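Local coordinates for Ice-binding protein 1 (Shewanella frigidimarina, PDB 6BG8) that adsorbs the bacterium onto ice as an adhesin and inhibits ice-crystal growth, this chain being its ice-binding domain near the C-terminus, at residues Q20-T25 / A46-G51; G33-L38 / D58-G63; D39-Y44 / A67-T72. All coordinates share one frame; numbering follows the deposited sequence.

Interaction 1: Q20-T25 / A46-G51; sequences QAITTT and AGFTPG
T23 and A46 form a parallel β-bridge at the end of a seven-stranded parallel sheet, where strand 45-46 is the outermost strand and 21-24 its neighbour. Two backbone bonds define the pairing. A46 N donates to I22 O at 3.2 Å, with 160° at the hydrogen, and A46 O takes the N-H of T24 at 2.9 Å from T24 N. A46 is thus held on both its N-H and its carbonyl by the residues before and after its bridge partner, the signature of parallel pairing. On the face carrying T23 and A46, T23 CG2 lies 3.8 Å from A46 CB.

Beyond the bridge the chain turns at G47, whose CA approaches T24 O at 3.3 Å, and F48 brings its ring back against the strand. T24 CG2 stands over the centre of that ring, 3.6 Å from the centroid and 10° off its normal, a CH-pi contact. The torsion of T24 sets OG1 anti to the backbone N (chi1 -175°), leaving CG2 to face the ring while OG1 bonds T25 O and S28. I22 O sits in the ring plane at its edge, and I22 CG2 packs on F48 CZ at 3.9 Å. F48 also stacks on F57. Strand 226-229 pairs with the other side of 21-24, and such parallel pairing between neighbouring coils is that of a β-helix.

Interaction 2: G33-L38 / D58-G63; sequences GDLGIL and DELTNG
D34 OD1 lies against the backbone of segment 58-63, 3.4 Å from G63 CA, and a water links it to N62 O. Its main partner is the backbone N-H of L64, just beyond G63; the water's bond to D34 OD1 is weak, at 3.5 Å. That water donates a second, sound bond to N62 O at 2.8 Å, and so bridges the D34 carboxylate to the backbone of segment 58-63. The other carboxylate oxygen, D34 OD2, has its main partner outside the pair, in a salt bridge to R13 NE. A chi1 of -66° sets CG of D34 anti to the carbonyl carbon, beside the backbone N.

The backbones themselves meet without a conventional direct bond. G33 N lies 3.5 Å from N62 O, but at a poor angle. G33 O, buried here and without a polar partner in the model, is instead met by carbon. G63 CA approaches it at 3.4 Å with 166° at the hydrogen, the geometry of a CA-H...O contact, and L60 CD1 presses on it at 3.2 Å.

L60 has CG anti to the backbone N (chi1 173°), and its side chain slides past that of L35 in the opposite direction, the two CD1 atoms coming within 4.0 Å of each other. Both leucines also touch I30 of strand 29-31, and L35 reaches M16, Y45, F48 and F57, an apolar cluster inside the β-helix. At N62 the contact is more exposed: a glycerol, probably from the crystallisation liquor, bonds N62 N.

The chemistry is therefore divided. Polar coupling runs through D34 OD1, which accepts from L64 N, and more weakly through the water, while the buried side rests on leucine contacts and one CA-H...O contact; charge from R13 would be expected to stabilise D34 as a carboxylate.

Interaction 3: D39-Y44 / A67-T72; sequences DQARSY and AGDDST
The R42–D70 salt bridge ties together two loops at one end of the β-helix: the loop between strands 34-37 and 45-46, which holds a short 3-10 segment at 42-44, and the type I turn A67-D70 that follows strand 65-66. R42 grips the carboxylate side-on with two nitrogens. NE donates to D70 OD1 at 2.8 Å and NH1 to D70 OD2 at 2.9 Å, and both bonds are nearly straight, with 177° at the hydrogen of the first. Each oxygen is met on its syn side and lies in the guanidinium plane, while the two flat groups are 19° apart, nearly coplanar. The arginine chain is bent at chi3 (-66°), which places NE for its bond to D70 OD1.

D70 is itself positioned by its own turn. OD2 also accepts A67 N at 3.0 Å, from well above the carboxylate plane, and D70 N returns a bond to A67 O, which closes the turn. R42 NH2 also bonds S65 OG, in strand 65-66.

A second carboxylate meets the backbone. D69 OD1 takes R42 N at 2.8 Å, likewise from above its plane, where the 3-10 segment begins; Y44 N bonds back to A41 O, the residue just before that segment. D69 CG also lies 3.6 Å from A41 CB. Next to these polar bonds A67 CB packs against R42, 3.5 Å from its backbone N and 3.9 Å from its CB. Waters extend the seam: one donates to Q40 O and accepts from G68 N, another donates to D69 OD2 and accepts a weak bond from S43 N.

The arrangement is a side-on, bidentate arginine–aspartate salt bridge between loops that follow the paired parallel strands 34-37 and 65-66 of a β-helix.

Overall arrangement
Segments of the three interactions alternate along the chain, and their parts come from neighbouring loops and strands at one end of the β-helix. Interaction 2 is the most buried, relying on leucines and a water-bridged aspartate, whereas interactions 1 and 3 are partly buried. Interaction 1 is a single parallel bridge at the sheet's edge, finished by an aromatic ring; interaction 3, farthest from the chain centre, replaces pairing with charge and carboxylate bonds between loops. T49 of interaction 1 bonds E59 of interaction 2, Q20 of interaction 1 bonds Q40 of interaction 3, and I37 packs on Y44. The side chain of T24 lies about 10 Å from that of T212, assigned to ice binding by similarity.

Interaction 1: Q20-T25 / A46-G51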
loop_
_atom_site.group_PDB
_atom_site.type_symbol
_atom_site.label_atom_id
_atom_site.label_comp_id
_atom_site.label_asym_id
_atom_site.label_seq_id
_atom_site.Cartn_x
_atom_site.Cartn_y
_atom_site.Cartn_z
ATOM N N GLN A 20 -5.936 9.410 8.430
ATOM C CA GLN A 20 -6.301 9.633 9.830
ATOM C C GLN A 20 -5.281 9.111 10.825
ATOM O O GLN A 20 -4.969 9.798 11.802
ATOM C CB GLN A 20 -7.656 8.979 10.138
ATOM C CG GLN A 20 -8.840 9.618 9.424
ATOM C CD GLN A 20 -9.022 11.054 9.805
ATOM O OE1 GLN A 20 -9.299 11.362 10.963
ATOM N NE2 GLN A 20 -8.885 11.952 8.826
ATOM N N ALA A 21 -4.750 7.914 10.609
ATOM C CA ALA A 21 -3.898 7.300 11.625
ATOM C C ALA A 21 -3.106 6.155 11.017
ATOM O O ALA A 21 -3.544 5.514 10.057
ATOM C CB ALA A 21 -4.718 6.780 12.815
ATOM N N ILE A 22 -1.934 5.911 11.593
ATOM C CA ILE A 22 -1.169 4.691 11.354
ATOM C C ILE A 22 -0.844 4.119 12.722
ATOM O O ILE A 22 -0.303 4.829 13.580
ATOM C CB ILE A 22 0.114 4.940 10.551
ATOM C CG1 ILE A 22 -0.237 5.427 9.142
ATOM C CG2 ILE A 22 0.937 3.648 10.476
ATOM C CD1 ILE A 22 0.959 5.942 8.358
ATOM N N THR A 23 -1.210 2.866 12.946
ATOM C CA THR A 23 -1.020 2.244 14.249
ATOM C C THR A 23 -0.364 0.883 14.093
ATOM O O THR A 23 -0.461 0.237 13.045
ATOM C CB THR A 23 -2.343 2.077 15.009
ATOM O OG1 THR A 23 -3.099 0.999 14.448
ATOM C CG2 THR A 23 -3.166 3.366 14.981
ATOM N N THR A 24 0.296 0.449 15.172
ATOM C CA THR A 24 0.903 -0.872 15.211
ATOM C C THR A 24 0.858 -1.416 16.631
ATOM O O THR A 24 0.930 -0.669 17.617
ATOM C CB THR A 24 2.361 -0.882 14.720
ATOM O OG1 THR A 24 2.839 -2.233 14.677
ATOM C CG2 THR A 24 3.266 -0.099 15.670
ATOM N N THR A 25 0.717 -2.729 16.716
ATOM C CA THR A 25 1.085 -3.444 17.918
ATOM C C THR A 25 2.601 -3.624 17.943
ATOM O O THR A 25 3.311 -3.252 17.005
ATOM C CB THR A 25 0.387 -4.797 17.961
ATOM O OG1 THR A 25 0.918 -5.600 16.909
ATOM C CG2 THR A 25 -1.109 -4.642 17.745
ATOM N N ALA A 46 0.183 5.564 16.665
ATOM C CA ALA A 46 0.062 4.769 17.884
ATOM C C ALA A 46 0.916 3.515 17.788
ATOM O O ALA A 46 0.943 2.842 16.752
ATOM C CB ALA A 46 -1.396 4.381 18.171
ATOM N N GLY A 47 1.612 3.199 18.883
ATOM C CA GLY A 47 2.359 1.967 18.995
ATOM C C GLY A 47 3.810 2.056 18.583
ATOM O O GLY A 47 4.544 1.072 18.757
ATOM N N PHE A 48 4.248 3.190 18.039
ATOM C CA PHE A 48 5.613 3.344 17.561
ATOM C C PHE A 48 6.491 3.975 18.638
ATOM O O PHE A 48 6.008 4.585 19.598
ATOM C CB PHE A 48 5.649 4.193 16.287
ATOM C CG PHE A 48 4.933 3.568 15.128
ATOM C CD1 PHE A 48 5.583 2.652 14.317
ATOM C CD2 PHE A 48 3.605 3.882 14.856
ATOM C CE1 PHE A 48 4.926 2.065 13.235
ATOM C CE2 PHE A 48 2.939 3.299 13.789
ATOM C CZ PHE A 48 3.604 2.385 12.975
ATOM N N THR A 49 7.797 3.822 18.460
ATOM C CA THR A 49 8.786 4.288 19.432
ATOM C C THR A 49 9.664 5.366 18.819
ATOM O O THR A 49 10.549 5.041 18.004
ATOM C CB THR A 49 9.657 3.125 19.898
ATOM O OG1 THR A 49 8.819 2.023 20.266
ATOM C CG2 THR A 49 10.517 3.553 21.082
ATOM N N PRO A 50 9.476 6.642 19.163
ATOM C CA PRO A 50 10.346 7.690 18.614
ATOM C C PRO A 50 11.819 7.367 18.838
ATOM O O PRO A 50 12.227 6.921 19.917
ATOM C CB PRO A 50 9.913 8.946 19.380
ATOM C CG PRO A 50 8.474 8.691 19.706
ATOM C CD PRO A 50 8.395 7.201 19.997
ATOM N N GLY A 51 12.614 7.572 17.796
ATOM C CA GLY A 51 14.030 7.280 17.834
ATOM C C GLY A 51 14.859 8.480 18.238
ATOM O O GLY A 51 14.367 9.447 18.826
#

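Interaction 2: G33-L38 / D58-G63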
loop_
_atom_site.group_PDB
_atom_site.type_symbol
_atom_site.label_atom_id
_atom_site.label_comp_id
_atom_site.label_asym_id
_atom_site.label_seq_id
_atom_site.Cartn_x
_atom_site.Cartn_y
_atom_site.Cartn_z
ATOM N N GLY A 33 10.905 2.886 3.378
ATOM C CA GLY A 33 9.890 3.852 3.001
ATOM C C GLY A 33 9.540 4.736 4.178
ATOM O O GLY A 33 9.838 4.418 5.331
ATOM N N ASP A 34 8.876 5.841 3.869
ATOM C CA ASP A 34 8.427 6.810 4.861
ATOM C C ASP A 34 7.030 6.466 5.379
ATOM O O ASP A 34 6.286 5.687 4.780
ATOM C CB ASP A 34 8.411 8.217 4.254
ATOM C CG ASP A 34 9.797 8.720 3.914
ATOM O OD1 ASP A 34 10.752 8.360 4.628
ATOM O OD2 ASP A 34 9.935 9.467 2.930
ATOM N N LEU A 35 6.675 7.079 6.503
ATOM C CA LEU A 35 5.334 7.005 7.069
ATOM C C LEU A 35 4.720 8.396 7.044
ATOM O O LEU A 35 5.402 9.390 7.319
ATOM C CB LEU A 35 5.365 6.483 8.509
ATOM C CG LEU A 35 5.184 4.978 8.734
ATOM C CD1 LEU A 35 6.112 4.151 7.851
ATOM C CD2 LEU A 35 5.386 4.619 10.211
ATOM N N GLY A 36 3.434 8.471 6.718
ATOM C CA GLY A 36 2.774 9.758 6.736
ATOM C C GLY A 36 1.331 9.691 7.171
ATOM O O GLY A 36 0.622 8.738 6.833
ATOM N N ILE A 37 0.899 10.696 7.939
ATOM C CA ILE A 37 -0.503 10.942 8.246
ATOM C C ILE A 37 -0.858 12.296 7.643
ATOM O O ILE A 37 -0.128 13.276 7.837
ATOM C CB ILE A 37 -0.772 10.919 9.765
ATOM C CG1 ILE A 37 -0.411 9.543 10.348
ATOM C CG2 ILE A 37 -2.216 11.278 10.048
ATOM C CD1 ILE A 37 -0.471 9.474 11.882
ATOM N N LEU A 38 -1.952 12.343 6.882
ATOM C CA LEU A 38 -2.252 13.528 6.084
ATOM C C LEU A 38 -3.182 14.518 6.771
ATOM O O LEU A 38 -3.058 15.726 6.534
ATOM C CB LEU A 38 -2.895 13.127 4.748
ATOM C CG LEU A 38 -2.078 12.249 3.795
ATOM C CD1 LEU A 38 -2.977 11.718 2.690
ATOM C CD2 LEU A 38 -0.893 12.993 3.187
ATOM N N ASP A 58 11.858 3.634 16.020
ATOM C CA ASP A 58 12.731 2.468 16.141
ATOM C C ASP A 58 12.274 1.328 15.238
ATOM O O ASP A 58 13.093 0.513 14.801
ATOM C CB ASP A 58 12.783 1.990 17.594
ATOM C CG ASP A 58 13.647 2.863 18.467
ATOM O OD1 ASP A 58 14.334 3.758 17.942
ATOM O OD2 ASP A 58 13.635 2.651 19.694
ATOM N N GLU A 59 10.973 1.260 14.954
ATOM C CA GLU A 59 10.367 0.235 14.112
ATOM C C GLU A 59 10.615 0.457 12.630
ATOM O O GLU A 59 10.236 -0.397 11.817
ATOM C CB GLU A 59 8.856 0.196 14.360
ATOM C CG GLU A 59 8.467 -0.241 15.772
ATOM C CD GLU A 59 8.612 0.865 16.817
ATOM O OE1 GLU A 59 8.697 2.045 16.429
ATOM O OE2 GLU A 59 8.638 0.547 18.030
ATOM N N LEU A 60 11.237 1.570 12.266
ATOM C CA LEU A 60 11.300 2.027 10.885
ATOM C C LEU A 60 12.754 2.266 10.509
ATOM O O LEU A 60 13.440 3.068 11.146
ATOM C CB LEU A 60 10.476 3.309 10.711
ATOM C CG LEU A 60 10.546 4.030 9.370
ATOM C CD1 LEU A 60 9.976 3.135 8.289
ATOM C CD2 LEU A 60 9.764 5.346 9.451
ATOM N N THR A 61 13.225 1.573 9.477
ATOM C CA THR A 61 14.591 1.685 8.982
ATOM C C THR A 61 14.580 2.278 7.576
ATOM O O THR A 61 13.737 1.899 6.760
ATOM C CB THR A 61 15.256 0.307 8.969
ATOM O OG1 THR A 61 15.240 -0.239 10.293
ATOM C CG2 THR A 61 16.690 0.403 8.460
ATOM N N ASN A 62 15.515 3.191 7.295
ATOM C CA ASN A 62 15.624 3.851 5.991
ATOM C C ASN A 62 14.317 4.560 5.627
ATOM O O ASN A 62 13.798 4.438 4.514
ATOM C CB ASN A 62 16.042 2.868 4.893
ATOM C CG ASN A 62 16.495 3.575 3.631
ATOM O OD1 ASN A 62 16.835 4.755 3.673
ATOM N ND2 ASN A 62 16.496 2.866 2.499
ATOM N N GLY A 63 13.784 5.298 6.591
ATOM C CA GLY A 63 12.575 6.066 6.380
ATOM C C GLY A 63 12.316 6.927 7.593
ATOM O O GLY A 63 12.902 6.714 8.660
HETATM O O HOH W 1 12.493 6.079 2.693
#

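Interaction 3: D39-Y44 / A67-T72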
loop_
_atom_site.group_PDB
_atom_site.type_symbol
_atom_site.label_atom_id
_atom_site.label_comp_id
_atom_site.label_asym_id
_atom_site.label_seq_id
_atom_site.Cartn_x
_atom_site.Cartn_y
_atom_site.Cartn_z
ATOM N N ASP A 39 -4.131 14.045 7.585
ATOM C CA ASP A 39 -5.229 14.902 8.019
ATOM C C ASP A 39 -5.418 14.896 9.527
ATOM O O ASP A 39 -6.485 15.295 10.003
ATOM C CB ASP A 39 -6.539 14.501 7.331
ATOM C CG ASP A 39 -6.451 14.597 5.824
ATOM O OD1 ASP A 39 -6.184 15.708 5.323
ATOM O OD2 ASP A 39 -6.638 13.563 5.155
ATOM N N GLN A 40 -4.413 14.449 10.280
ATOM C CA GLN A 40 -4.407 14.544 11.738
ATOM C C GLN A 40 -2.973 14.764 12.204
ATOM O O GLN A 40 -2.015 14.571 11.454
ATOM C CB GLN A 40 -4.988 13.295 12.415
ATOM C CG GLN A 40 -6.441 12.959 12.072
ATOM C CD GLN A 40 -7.466 13.892 12.722
ATOM O OE1 GLN A 40 -7.110 14.821 13.444
ATOM N NE2 GLN A 40 -8.748 13.642 12.457
ATOM N N ALA A 41 -2.834 15.178 13.463
ATOM C CA ALA A 41 -1.523 15.451 14.042
ATOM C C ALA A 41 -0.757 14.155 14.340
ATOM O O ALA A 41 -1.302 13.053 14.316
ATOM C CB ALA A 41 -1.668 16.271 15.323
ATOM N N ARG A 42 0.542 14.320 14.625
ATOM C CA ARG A 42 1.437 13.223 14.983
ATOM C C ARG A 42 0.903 12.373 16.134
ATOM O O ARG A 42 1.285 11.206 16.263
ATOM C CB ARG A 42 2.816 13.803 15.350
ATOM C CG ARG A 42 3.797 12.824 15.986
ATOM C CD ARG A 42 5.220 13.358 15.923
ATOM N NE ARG A 42 5.707 13.439 14.553
ATOM C CZ ARG A 42 6.225 12.418 13.874
ATOM N NH1 ARG A 42 6.639 12.608 12.626
ATOM N NH2 ARG A 42 6.341 11.214 14.442
ATOM N N SER A 43 0.033 12.935 16.973
ATOM C CA SER A 43 -0.556 12.160 18.061
ATOM C C SER A 43 -1.384 10.985 17.551
ATOM O O SER A 43 -1.692 10.068 18.322
ATOM C CB SER A 43 -1.414 13.071 18.935
ATOM O OG SER A 43 -2.454 13.661 18.183
ATOM N N TYR A 44 -1.732 10.967 16.271
ATOM C CA TYR A 44 -2.511 9.867 15.732
ATOM C C TYR A 44 -1.648 8.690 15.286
ATOM O O TYR A 44 -2.200 7.685 14.831
ATOM C CB TYR A 44 -3.396 10.369 14.577
ATOM C CG TYR A 44 -4.708 10.951 15.068
ATOM C CD1 TYR A 44 -4.749 12.172 15.723
ATOM C CD2 TYR A 44 -5.902 10.257 14.901
ATOM C CE1 TYR A 44 -5.962 12.700 16.178
ATOM C CE2 TYR A 44 -7.105 10.769 15.353
ATOM C CZ TYR A 44 -7.128 11.994 15.992
ATOM O OH TYR A 44 -8.323 12.499 16.447
ATOM N N ALA A 67 4.006 14.213 9.919
ATOM C CA ALA A 67 2.666 14.728 10.158
ATOM C C ALA A 67 2.703 16.241 10.005
ATOM O O ALA A 67 3.752 16.870 10.134
ATOM C CB ALA A 67 2.134 14.337 11.541
ATOM N N GLY A 68 1.541 16.821 9.699
ATOM C CA GLY A 68 1.499 18.232 9.348
ATOM C C GLY A 68 1.761 19.180 10.501
ATOM O O GLY A 68 2.103 20.346 10.261
ATOM N N ASP A 69 1.597 18.721 11.737
ATOM C CA ASP A 69 1.938 19.554 12.884
ATOM C C ASP A 69 3.427 19.520 13.216
ATOM O O ASP A 69 3.852 20.242 14.124
ATOM C CB ASP A 69 1.125 19.126 14.115
ATOM C CG ASP A 69 1.519 17.754 14.620
ATOM O OD1 ASP A 69 1.541 16.814 13.792
ATOM O OD2 ASP A 69 1.820 17.609 15.832
ATOM N N ASP A 70 4.223 18.716 12.507
ATOM C CA ASP A 70 5.657 18.624 12.784
ATOM C C ASP A 70 6.315 19.986 12.623
ATOM O O ASP A 70 6.330 20.552 11.524
ATOM C CB ASP A 70 6.325 17.610 11.848
ATOM C CG ASP A 70 6.033 16.166 12.227
ATOM O OD1 ASP A 70 5.487 15.926 13.316
ATOM O OD2 ASP A 70 6.350 15.263 11.419
ATOM N N SER A 71 6.855 20.518 13.718
ATOM C CA SER A 71 7.492 21.825 13.678
ATOM C C SER A 71 8.972 21.693 13.339
ATOM O O SER A 71 9.603 20.661 13.593
ATOM C CB SER A 71 7.326 22.548 15.019
ATOM O OG SER A 71 7.965 21.843 16.071
ATOM N N THR A 72 9.518 22.759 12.758
ATOM C CA THR A 72 10.951 22.906 12.524
ATOM C C THR A 72 11.440 24.103 13.326
ATOM O O THR A 72 11.001 25.235 13.062
ATOM C CB THR A 72 11.262 23.103 11.038
ATOM O OG1 THR A 72 10.876 21.939 10.296
ATOM C CG2 THR A 72 12.754 23.356 10.826
HETATM O O HOH W 2 -0.865 15.355 9.159
HETATM O O HOH W 3 0.713 15.778 17.725
#